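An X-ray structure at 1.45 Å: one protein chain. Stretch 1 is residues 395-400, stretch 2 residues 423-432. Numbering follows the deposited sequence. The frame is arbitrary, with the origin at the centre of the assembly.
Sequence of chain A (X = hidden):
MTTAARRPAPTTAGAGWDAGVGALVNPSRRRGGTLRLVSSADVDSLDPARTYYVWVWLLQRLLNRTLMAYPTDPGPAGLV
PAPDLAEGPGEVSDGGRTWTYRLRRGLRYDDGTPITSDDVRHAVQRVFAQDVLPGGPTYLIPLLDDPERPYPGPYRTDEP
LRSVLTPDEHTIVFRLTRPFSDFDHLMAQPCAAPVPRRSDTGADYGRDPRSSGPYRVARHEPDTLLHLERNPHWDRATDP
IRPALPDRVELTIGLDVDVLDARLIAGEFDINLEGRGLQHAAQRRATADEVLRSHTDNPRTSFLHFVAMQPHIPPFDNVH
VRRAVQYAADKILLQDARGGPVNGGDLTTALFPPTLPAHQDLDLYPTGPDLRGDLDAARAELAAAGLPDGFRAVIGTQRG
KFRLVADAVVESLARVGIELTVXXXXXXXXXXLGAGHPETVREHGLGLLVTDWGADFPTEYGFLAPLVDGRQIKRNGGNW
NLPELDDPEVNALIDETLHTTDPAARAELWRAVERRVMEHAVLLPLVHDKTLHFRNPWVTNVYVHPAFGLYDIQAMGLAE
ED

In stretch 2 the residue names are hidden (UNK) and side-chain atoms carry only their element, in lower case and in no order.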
# COMPACT_ATOMS: atom_id res chain seq x y z
N ILE A 395 13.19 -21.63 -6.79
CA ILE A 395 12.56 -20.49 -6.13
C ILE A 395 13.04 -19.18 -6.76
O ILE A 395 14.25 -18.96 -6.91
CB ILE A 395 12.77 -20.51 -4.58
CG1 ILE A 395 12.02 -19.35 -3.92
CG2 ILE A 395 14.28 -20.54 -4.21
CD1 ILE A 395 11.81 -19.53 -2.41
N GLY A 396 12.09 -18.33 -7.14
CA GLY A 396 12.40 -17.02 -7.71
C GLY A 396 12.46 -15.95 -6.63
O GLY A 396 11.66 -15.96 -5.69
N THR A 397 13.42 -15.04 -6.77
CA THR A 397 13.63 -14.00 -5.76
C THR A 397 14.37 -12.78 -6.34
O THR A 397 14.75 -12.78 -7.51
CB THR A 397 14.39 -14.56 -4.53
OG1 THR A 397 14.35 -13.61 -3.47
CG2 THR A 397 15.84 -14.88 -4.87
N GLN A 398 14.53 -11.75 -5.50
CA GLN A 398 15.37 -10.59 -5.79
C GLN A 398 16.69 -10.75 -5.05
O GLN A 398 16.77 -11.49 -4.07
CB GLN A 398 14.74 -9.31 -5.22
CG GLN A 398 13.46 -8.82 -5.85
CD GLN A 398 12.95 -7.54 -5.19
OE1 GLN A 398 13.33 -7.22 -4.06
NE2 GLN A 398 12.11 -6.80 -5.90
N ARG A 399 17.72 -10.03 -5.50
CA ARG A 399 18.93 -9.82 -4.70
C ARG A 399 18.59 -9.05 -3.43
O ARG A 399 17.67 -8.22 -3.43
CB ARG A 399 19.99 -9.06 -5.50
CG ARG A 399 20.92 -9.94 -6.31
CD ARG A 399 21.63 -9.18 -7.42
NE ARG A 399 20.78 -8.98 -8.60
CZ ARG A 399 20.72 -9.81 -9.65
NH1 ARG A 399 21.45 -10.92 -9.67
NH2 ARG A 399 19.92 -9.53 -10.67
N GLY A 400 19.31 -9.33 -2.34
CA GLY A 400 19.12 -8.61 -1.08
C GLY A 400 18.37 -9.41 -0.03
O GLY A 400 18.62 -10.60 0.16
N UNK A 423 16.73 -18.71 -8.36
CA UNK A 423 16.80 -17.88 -9.56
C UNK A 423 16.54 -16.43 -9.18
O UNK A 423 15.44 -16.08 -8.75
c UNK A 423 16.96 -17.41 -12.68
n UNK A 423 18.09 -16.40 -14.66
c UNK A 423 15.68 -17.45 -11.86
c UNK A 423 16.86 -16.40 -13.81
c UNK A 423 15.81 -18.35 -10.62
N UNK A 424 17.57 -15.60 -9.31
CA UNK A 424 17.43 -14.17 -9.02
C UNK A 424 16.94 -13.42 -10.24
O UNK A 424 17.38 -13.67 -11.36
o UNK A 424 20.60 -13.36 -5.38
c UNK A 424 18.75 -13.58 -8.53
c UNK A 424 20.39 -13.38 -6.61
o UNK A 424 21.21 -12.92 -7.44
c UNK A 424 19.09 -13.99 -7.10
N UNK A 425 16.00 -12.50 -10.01
CA UNK A 425 15.45 -11.66 -11.07
C UNK A 425 15.78 -10.20 -10.78
O UNK A 425 15.97 -9.82 -9.63
c UNK A 425 13.85 -13.79 -12.82
c UNK A 425 13.94 -11.87 -11.18
c UNK A 425 11.91 -13.35 -11.28
c UNK A 425 13.42 -13.29 -11.44
N UNK A 426 15.84 -9.39 -11.84
CA UNK A 426 16.13 -7.96 -11.73
C UNK A 426 15.22 -7.28 -10.71
O UNK A 426 14.00 -7.47 -10.72
c UNK A 426 15.97 -7.29 -13.10
o UNK A 426 17.28 -5.71 -14.29
o UNK A 426 16.80 -5.21 -12.21
c UNK A 426 16.74 -5.98 -13.20
N UNK A 427 15.83 -6.49 -9.82
CA UNK A 427 15.13 -5.83 -8.72
C UNK A 427 14.11 -4.79 -9.22
O UNK A 427 12.95 -4.81 -8.80
c UNK A 427 17.01 -6.22 -7.06
c UNK A 427 16.13 -5.16 -7.73
c UNK A 427 15.40 -4.34 -6.67
N UNK A 428 14.56 -3.92 -10.12
CA UNK A 428 13.75 -2.80 -10.61
C UNK A 428 12.46 -3.22 -11.32
O UNK A 428 11.44 -2.53 -11.23
c UNK A 428 14.58 -1.90 -11.51
N UNK A 429 12.51 -4.36 -12.01
CA UNK A 429 11.37 -4.85 -12.78
C UNK A 429 10.75 -6.13 -12.19
O UNK A 429 10.02 -6.84 -12.88
c UNK A 429 12.24 -3.87 -14.94
c UNK A 429 11.76 -5.14 -14.24
o UNK A 429 12.80 -6.13 -14.27
N UNK A 430 11.04 -6.41 -10.92
CA UNK A 430 10.60 -7.65 -10.28
C UNK A 430 9.09 -7.85 -10.32
O UNK A 430 8.60 -8.97 -10.49
c UNK A 430 10.04 -9.23 -7.12
c UNK A 430 11.11 -7.71 -8.84
c UNK A 430 11.57 -11.39 -7.95
c UNK A 430 9.90 -10.47 -6.49
c UNK A 430 11.71 -10.15 -8.57
c UNK A 430 10.94 -9.06 -8.17
c UNK A 430 10.67 -11.54 -6.91
o UNK A 430 10.54 -12.77 -6.30
N UNK A 431 8.35 -6.76 -10.17
CA UNK A 431 6.89 -6.82 -10.12
C UNK A 431 6.24 -6.61 -11.50
O UNK A 431 5.13 -7.08 -11.74
c UNK A 431 8.72 -4.96 -6.22
c UNK A 431 8.03 -4.91 -7.43
c UNK A 431 8.48 -6.00 -5.33
c UNK A 431 6.35 -5.82 -9.08
c UNK A 431 7.55 -6.98 -5.65
c UNK A 431 7.09 -5.88 -7.76
c UNK A 431 6.87 -6.92 -6.86
N UNK A 432 6.95 -5.93 -12.40
CA UNK A 432 6.45 -5.66 -13.74
C UNK A 432 6.81 -6.75 -14.76
O UNK A 432 5.98 -7.11 -15.61
c UNK A 432 6.97 -4.31 -14.23
o UNK A 432 8.38 -4.23 -14.12
O HOH W 1 18.05 -9.43 -8.19

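Position 423 carries four carbons in an unbranched row ending in a nitrogen; its CB is 4.1 Å from Ile395 O, the side chain's nearest approach to stretch 1. The row identifies Lys423. Its backbone does the work here: N donates to Ile395 O at 2.9 Å, nearly straight, and O accepts from Thr397 N at 3.0 Å. The chain starts on the sheet face to which a CB on Gly396 would point, but its end leads away, so a long aliphatic stem can leave the strand and carry its charge outward.

At 424 there are three carbons, the third bearing two oxygens, on the same sheet face as the Thr397 side chain. One oxygen approaches Arg399 NH1 to 3.0 Å. This is Glu424, and the contact, OE1 to Arg399 NH1, is a salt bridge. Its CB lies over one face of the guanidinium, and its CG is 4.0 Å from Thr397 CG2, so the stem packs while the carboxylate pairs with charge.

Position 425 shows four carbons forked at the second, with CB 3.9 Å from Thr397 O: Leu425. The side chain is buried, on the face shared with Gln398, a fitting place for a branched hydrocarbon. Its N donates to Thr397 O at 2.8 Å.

Position 426 has two carbons, the second carrying two oxygens, and its CA-to-CB bond points away from stretch 1. It is Asp426, whose exposed carboxylate serves its own loop, where OD1 accepts a weak hydrogen bond from the N of 428 at 3.3 Å.

At 427 one carbon carries two more, one of them 4.2 Å from Arg399 N, giving Val427. That branch is CG2, while CG1 is 4.2 Å from Gln398 NE2, so the short fork reaches both neighbours. A type I turn begins here.

Position 428 has a single side-chain carbon, which points away and touches nothing on stretch 1, hence Ala428. It occupies little space in the exposed turn.

At 429 one carbon bears an oxygen and a carbon, pointing away and meeting nothing on stretch 1: Thr429. This contact makes no demand on its type, and a small polar residue is at home in its partly exposed place.

Position 430 has one carbon, then a six-carbon ring bearing an oxygen, with Gln398 CG over the ring face: Tyr430. That CG is 3.5 Å from the ring centroid, in a CH-pi contact. The flat ring suits this methylene, while the hydroxyl reaches the strand, with OH 3.4 Å from Thr397 CA, and is hydrogen-bonded elsewhere in the structure.

Position 431 has the same ring without oxygen, one ring carbon 3.8 Å from Gln398 NE2: Phe431. That carbon, CZ, adds a nonpolar neighbour at the end of the glutamine side chain.

At 432 one carbon ends in one oxygen, out of reach of stretch 1: Ser432. Its short OG makes a weak bond to Thr429 O, at 3.3 Å.

The contact rests on a parallel strand pairing, with Gly396 opposite Lys423 and Thr397 opposite Glu424. Beyond it, water 1 accepts from Arg399 N (2.8 Å) and donates to Leu425 O (2.6 Å), bridging the backbones as they diverge. The salt bridge and the Tyr430 ring then secure the side chains of Arg399 and Gln398.

Stretch 2 (423-432) KELDVATYFS
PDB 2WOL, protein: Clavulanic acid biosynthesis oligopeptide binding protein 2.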